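Local coordinates for adenosine monophosphate-protein transferase (Thermoplasma acidophilum, PDB 1RLH) that is of unknown function but may act as an adenosine-specific kinase or transfer adenosine monophosphate to proteins, at residues A[42-50]-A[106-117]. Numbering follows the deposited sequence.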
ATOM      1  N   ASP A  42      13.119   6.936  -0.024  1.00 33.09           N
ATOM      2  CA  ASP A  42      13.178   6.796   1.429  1.00 34.82           C
ATOM      3  C   ASP A  42      12.706   5.401   1.821  1.00 34.49           C
ATOM      4  O   ASP A  42      13.337   4.722   2.631  1.00 33.37           O
ATOM      5  CB  ASP A  42      12.284   7.842   2.098  1.00 36.73           C
ATOM      6  CG  ASP A  42      12.823   9.249   1.958  1.00 39.64           C
ATOM      7  OD1 ASP A  42      13.383   9.571   0.891  1.00 43.47           O
ATOM      8  OD2 ASP A  42      12.674  10.038   2.912  1.00 42.61           O
ATOM      9  N   LEU A  43      11.588   4.982   1.240  1.00 32.87           N
ATOM     10  CA  LEU A  43      11.032   3.665   1.522  1.00 32.53           C
ATOM     11  C   LEU A  43      11.921   2.580   0.934  1.00 31.23           C
ATOM     12  O   LEU A  43      12.187   1.565   1.574  1.00 30.49           O
ATOM     13  CB  LEU A  43       9.625   3.543   0.932  1.00 31.77           C
ATOM     14  CG  LEU A  43       8.554   4.454   1.530  1.00 33.95           C
ATOM     15  CD1 LEU A  43       7.284   4.346   0.702  1.00 32.63           C
ATOM     16  CD2 LEU A  43       8.298   4.068   2.981  1.00 31.68           C
ATOM     17  N   ASN A  44      12.376   2.801  -0.294  1.00 31.07           N
ATOM     18  CA  ASN A  44      13.234   1.838  -0.967  1.00 32.96           C
ATOM     19  C   ASN A  44      14.475   1.543  -0.129  1.00 34.06           C
ATOM     20  O   ASN A  44      14.907   0.396  -0.021  1.00 33.81           O
ATOM     21  CB  ASN A  44      13.674   2.380  -2.329  1.00 32.34           C
ATOM     22  CG  ASN A  44      14.314   1.317  -3.196  1.00 33.19           C
ATOM     23  OD1 ASN A  44      15.326   1.561  -3.856  1.00 35.24           O
ATOM     24  ND2 ASN A  44      13.721   0.131  -3.207  1.00 32.69           N
ATOM     25  N   GLU A  45      15.036   2.585   0.471  1.00 35.38           N
ATOM     26  CA  GLU A  45      16.243   2.441   1.271  1.00 39.30           C
ATOM     27  C   GLU A  45      16.004   1.847   2.655  1.00 40.14           C
ATOM     28  O   GLU A  45      16.740   0.963   3.092  1.00 39.13           O
ATOM     29  CB  GLU A  45      16.934   3.797   1.418  1.00 41.45           C
ATOM     30  CG  GLU A  45      18.444   3.697   1.504  1.00 48.03           C
ATOM     31  CD  GLU A  45      19.055   3.144   0.228  1.00 49.67           C
ATOM     32  OE1 GLU A  45      18.846   3.751  -0.843  1.00 52.76           O
ATOM     33  OE2 GLU A  45      19.741   2.104   0.292  1.00 52.32           O
ATOM     34  N   ILE A  46      14.973   2.327   3.341  1.00 40.64           N
ATOM     35  CA  ILE A  46      14.679   1.850   4.684  1.00 42.55           C
ATOM     36  C   ILE A  46      14.386   0.352   4.741  1.00 42.10           C
ATOM     37  O   ILE A  46      14.618  -0.289   5.766  1.00 41.75           O
ATOM     38  CB  ILE A  46      13.503   2.641   5.311  1.00 44.35           C
ATOM     39  CG1 ILE A  46      13.538   2.493   6.833  1.00 46.50           C
ATOM     40  CG2 ILE A  46      12.176   2.139   4.766  1.00 45.60           C
ATOM     41  CD1 ILE A  46      12.599   3.428   7.562  1.00 47.27           C
ATOM     42  N   ILE A  47      13.891  -0.211   3.643  1.00 41.34           N
ATOM     43  CA  ILE A  47      13.585  -1.640   3.612  1.00 42.91           C
ATOM     44  C   ILE A  47      14.588  -2.419   2.770  1.00 43.32           C
ATOM     45  O   ILE A  47      14.488  -3.641   2.649  1.00 42.39           O
ATOM     46  CB  ILE A  47      12.182  -1.916   3.025  1.00 42.57           C
ATOM     47  CG1 ILE A  47      12.182  -1.630   1.522  1.00 43.01           C
ATOM     48  CG2 ILE A  47      11.138  -1.069   3.740  1.00 42.79           C
ATOM     49  CD1 ILE A  47      10.928  -2.093   0.808  1.00 42.59           C
ATOM     50  N   ARG A  48      15.551  -1.714   2.188  1.00 44.24           N
ATOM     51  CA  ARG A  48      16.543  -2.353   1.332  1.00 45.89           C
ATOM     52  C   ARG A  48      17.258  -3.531   1.990  1.00 44.87           C
ATOM     53  O   ARG A  48      17.336  -4.612   1.409  1.00 44.08           O
ATOM     54  CB  ARG A  48      17.578  -1.328   0.864  1.00 49.02           C
ATOM     55  CG  ARG A  48      18.251  -1.713  -0.445  1.00 53.09           C
ATOM     56  CD  ARG A  48      19.285  -0.683  -0.879  1.00 56.69           C
ATOM     57  NE  ARG A  48      19.466  -0.666  -2.331  1.00 60.32           N
ATOM     58  CZ  ARG A  48      19.818  -1.716  -3.065  1.00 61.94           C
ATOM     59  NH1 ARG A  48      20.034  -2.890  -2.490  1.00 63.64           N
ATOM     60  NH2 ARG A  48      19.954  -1.593  -4.379  1.00 62.76           N
ATOM     61  N   THR A  49      17.773  -3.325   3.197  1.00 44.14           N
ATOM     62  CA  THR A  49      18.497  -4.376   3.908  1.00 44.55           C
ATOM     63  C   THR A  49      17.630  -5.566   4.301  1.00 44.01           C
ATOM     64  O   THR A  49      18.145  -6.650   4.577  1.00 43.62           O
ATOM     65  CB  THR A  49      19.162  -3.832   5.187  1.00 45.85           C
ATOM     66  OG1 THR A  49      18.153  -3.386   6.102  1.00 45.94           O
ATOM     67  CG2 THR A  49      20.084  -2.672   4.851  1.00 46.70           C
ATOM     68  N   HIS A  50      16.315  -5.372   4.319  1.00 43.05           N
ATOM     69  CA  HIS A  50      15.398  -6.442   4.697  1.00 41.99           C
ATOM     70  C   HIS A  50      14.875  -7.244   3.509  1.00 41.99           C
ATOM     71  O   HIS A  50      14.388  -8.363   3.670  1.00 42.00           O
ATOM     72  CB  HIS A  50      14.234  -5.850   5.490  1.00 41.86           C
ATOM     73  CG  HIS A  50      14.669  -5.099   6.709  1.00 40.76           C
ATOM     74  ND1 HIS A  50      15.321  -5.707   7.760  1.00 40.95           N
ATOM     75  CD2 HIS A  50      14.593  -3.785   7.022  1.00 40.48           C
ATOM     76  CE1 HIS A  50      15.628  -4.798   8.669  1.00 40.80           C
ATOM     77  NE2 HIS A  50      15.198  -3.624   8.245  1.00 40.39           N
ATOM     78  N   ASN A 106      12.038 -11.126   7.707  1.00 23.52           N
ATOM     79  CA  ASN A 106      12.376 -10.039   6.795  1.00 24.78           C
ATOM     80  C   ASN A 106      11.132  -9.216   6.484  1.00 24.24           C
ATOM     81  O   ASN A 106      11.192  -7.989   6.395  1.00 23.08           O
ATOM     82  CB  ASN A 106      12.979 -10.599   5.506  1.00 25.56           C
ATOM     83  CG  ASN A 106      14.277 -11.346   5.754  1.00 28.63           C
ATOM     84  OD1 ASN A 106      14.290 -12.389   6.407  1.00 27.26           O
ATOM     85  ND2 ASN A 106      15.376 -10.809   5.240  1.00 27.30           N
ATOM     86  N   ILE A 107      10.006  -9.903   6.323  1.00 24.94           N
ATOM     87  CA  ILE A 107       8.738  -9.243   6.045  1.00 26.15           C
ATOM     88  C   ILE A 107       8.339  -8.401   7.258  1.00 25.37           C
ATOM     89  O   ILE A 107       7.983  -7.233   7.124  1.00 24.62           O
ATOM     90  CB  ILE A 107       7.623 -10.276   5.760  1.00 28.60           C
ATOM     91  CG1 ILE A 107       7.960 -11.078   4.499  1.00 29.21           C
ATOM     92  CG2 ILE A 107       6.289  -9.573   5.604  1.00 31.08           C
ATOM     93  CD1 ILE A 107       8.121 -10.231   3.252  1.00 32.29           C
ATOM     94  N   LEU A 108       8.414  -9.002   8.441  1.00 25.04           N
ATOM     95  CA  LEU A 108       8.067  -8.308   9.677  1.00 25.45           C
ATOM     96  C   LEU A 108       8.947  -7.080   9.884  1.00 24.44           C
ATOM     97  O   LEU A 108       8.459  -6.023  10.277  1.00 24.30           O
ATOM     98  CB  LEU A 108       8.217  -9.243  10.878  1.00 27.55           C
ATOM     99  CG  LEU A 108       7.352 -10.504  10.910  1.00 30.46           C
ATOM    100  CD1 LEU A 108       7.687 -11.311  12.157  1.00 31.88           C
ATOM    101  CD2 LEU A 108       5.878 -10.128  10.898  1.00 31.00           C
ATOM    102  N   ASN A 109      10.246  -7.221   9.628  1.00 23.03           N
ATOM    103  CA  ASN A 109      11.162  -6.097   9.797  1.00 23.88           C
ATOM    104  C   ASN A 109      10.877  -4.989   8.790  1.00 22.75           C
ATOM    105  O   ASN A 109      11.024  -3.810   9.101  1.00 24.62           O
ATOM    106  CB  ASN A 109      12.619  -6.553   9.670  1.00 24.76           C
ATOM    107  CG  ASN A 109      13.106  -7.285  10.904  1.00 27.70           C
ATOM    108  OD1 ASN A 109      12.629  -7.035  12.013  1.00 26.44           O
ATOM    109  ND2 ASN A 109      14.072  -8.178  10.725  1.00 26.72           N
ATOM    110  N   ALA A 110      10.474  -5.370   7.583  1.00 22.67           N
ATOM    111  CA  ALA A 110      10.151  -4.385   6.559  1.00 23.83           C
ATOM    112  C   ALA A 110       8.995  -3.530   7.077  1.00 24.70           C
ATOM    113  O   ALA A 110       8.990  -2.305   6.924  1.00 23.77           O
ATOM    114  CB  ALA A 110       9.750  -5.085   5.267  1.00 24.59           C
ATOM    115  N   VAL A 111       8.017  -4.184   7.701  1.00 23.31           N
ATOM    116  CA  VAL A 111       6.859  -3.476   8.239  1.00 23.71           C
ATOM    117  C   VAL A 111       7.283  -2.556   9.378  1.00 23.89           C
ATOM    118  O   VAL A 111       6.886  -1.389   9.419  1.00 22.13           O
ATOM    119  CB  VAL A 111       5.786  -4.453   8.767  1.00 26.03           C
ATOM    120  CG1 VAL A 111       4.628  -3.673   9.380  1.00 29.19           C
ATOM    121  CG2 VAL A 111       5.285  -5.328   7.635  1.00 27.24           C
ATOM    122  N   LYS A 112       8.092  -3.079  10.297  1.00 23.26           N
ATOM    123  CA  LYS A 112       8.567  -2.284  11.427  1.00 24.29           C
ATOM    124  C   LYS A 112       9.293  -1.042  10.931  1.00 24.35           C
ATOM    125  O   LYS A 112       9.140   0.044  11.489  1.00 23.94           O
ATOM    126  CB  LYS A 112       9.524  -3.098  12.307  1.00 26.55           C
ATOM    127  CG  LYS A 112       8.897  -4.274  13.032  1.00 30.59           C
ATOM    128  CD  LYS A 112       9.948  -4.986  13.880  1.00 33.56           C
ATOM    129  CE  LYS A 112       9.362  -6.154  14.654  1.00 37.48           C
ATOM    130  NZ  LYS A 112       8.341  -5.701  15.638  1.00 40.44           N
ATOM    131  N   MET A 113      10.097  -1.205   9.887  1.00 25.54           N
ATOM    132  CA  MET A 113      10.841  -0.083   9.334  1.00 27.35           C
ATOM    133  C   MET A 113       9.901   0.948   8.719  1.00 26.59           C
ATOM    134  O   MET A 113      10.131   2.149   8.839  1.00 26.29           O
ATOM    135  CB  MET A 113      11.847  -0.572   8.293  1.00 29.93           C
ATOM    136  CG  MET A 113      12.962  -1.430   8.883  1.00 32.77           C
ATOM    137  SD  MET A 113      13.918  -0.560  10.150  1.00 37.73           S
ATOM    138  CE  MET A 113      13.147  -1.173  11.653  1.00 36.70           C
ATOM    139  N   CYS A 114       8.841   0.481   8.067  1.00 25.73           N
ATOM    140  CA  CYS A 114       7.879   1.396   7.465  1.00 26.09           C
ATOM    141  C   CYS A 114       7.184   2.193   8.562  1.00 26.92           C
ATOM    142  O   CYS A 114       6.827   3.352   8.363  1.00 27.72           O
ATOM    143  CB  CYS A 114       6.838   0.630   6.651  1.00 25.07           C
ATOM    144  SG  CYS A 114       7.466  -0.055   5.099  1.00 26.66           S
ATOM    145  N   GLN A 115       6.999   1.566   9.722  1.00 26.59           N
ATOM    146  CA  GLN A 115       6.346   2.227  10.849  1.00 27.71           C
ATOM    147  C   GLN A 115       7.164   3.400  11.369  1.00 28.08           C
ATOM    148  O   GLN A 115       6.638   4.277  12.056  1.00 27.15           O
ATOM    149  CB  GLN A 115       6.106   1.238  11.989  1.00 27.62           C
ATOM    150  CG  GLN A 115       4.974   0.260  11.747  1.00 27.35           C
ATOM    151  CD  GLN A 115       4.809  -0.713  12.896  1.00 29.20           C
ATOM    152  OE1 GLN A 115       5.682  -1.540  13.148  1.00 29.71           O
ATOM    153  NE2 GLN A 115       3.690  -0.612  13.606  1.00 29.24           N
ATOM    154  N   GLU A 116       8.452   3.414  11.048  1.00 28.16           N
ATOM    155  CA  GLU A 116       9.322   4.498  11.487  1.00 28.86           C
ATOM    156  C   GLU A 116       9.098   5.758  10.656  1.00 28.94           C
ATOM    157  O   GLU A 116       9.406   6.865  11.095  1.00 29.53           O
ATOM    158  CB  GLU A 116      10.788   4.076  11.387  1.00 31.19           C
ATOM    159  CG  GLU A 116      11.258   3.189  12.529  1.00 34.97           C
ATOM    160  CD  GLU A 116      12.713   2.784  12.390  1.00 38.44           C
ATOM    161  OE1 GLU A 116      13.503   3.586  11.849  1.00 38.86           O
ATOM    162  OE2 GLU A 116      13.067   1.669  12.833  1.00 39.68           O
ATOM    163  N   VAL A 117       8.556   5.585   9.456  1.00 26.64           N
ATOM    164  CA  VAL A 117       8.311   6.710   8.563  1.00 24.65           C
ATOM    165  C   VAL A 117       6.869   6.757   8.063  1.00 23.64           C
ATOM    166  O   VAL A 117       6.556   7.481   7.117  1.00 22.55           O
ATOM    167  CB  VAL A 117       9.248   6.651   7.339  1.00 26.90           C
ATOM    168  CG1 VAL A 117      10.699   6.808   7.783  1.00 29.04           C
ATOM    169  CG2 VAL A 117       9.057   5.331   6.606  1.00 26.57           C
TER
HETATM  170  O   HOH W   1      15.210  -8.464   8.175  1.00 37.01           O
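With CG set beside its backbone N (chi1 -57°), His50 reaches across to Asn109 and Met113, and Met113, whose CG likewise stands anti to the carbonyl carbon, brings that CG up to meet the ring. Asn109 CB lies over one face, 3.7 Å from the ring centroid and 25° off the normal, which defines a CH-pi contact; Thr49 OG1 sits over the opposite face. Met113 CG comes within 3.2 Å of His50 NE2 from an oblique direction, and the two side chains cross at about a right angle. One water joins His50 ND1 to Asn109 ND2, accepting from the amide, while Asn106 ND2 donates to His50 O over 3.1 Å at 157°, tilted from the carbonyl plane. Replacing the ring with an alanine here is likely to leave Asn109 CB and Met113 CG facing a gap and the bridging water without its partner at ND1. Farther along, Ile46 CG1 packs 3.8 Å from Met113 CB, Ile46 CD1 3.9 Å from Val117 CG1, and Leu43 CD2 3.9 Å from Val117 CG2. Ile47 CG2 lies 4.0 Å from Cys114 SG, and beneath this row Leu43 and Cys114 both touch Phe95 of strand 94-100, as Ile47 does Ile58 of strand 55-61. Helix 41-46 and the turn after it thus pack against helix 104-115 in an alpha+beta arrangement, with helices covering one face of the five-stranded antiparallel sheet.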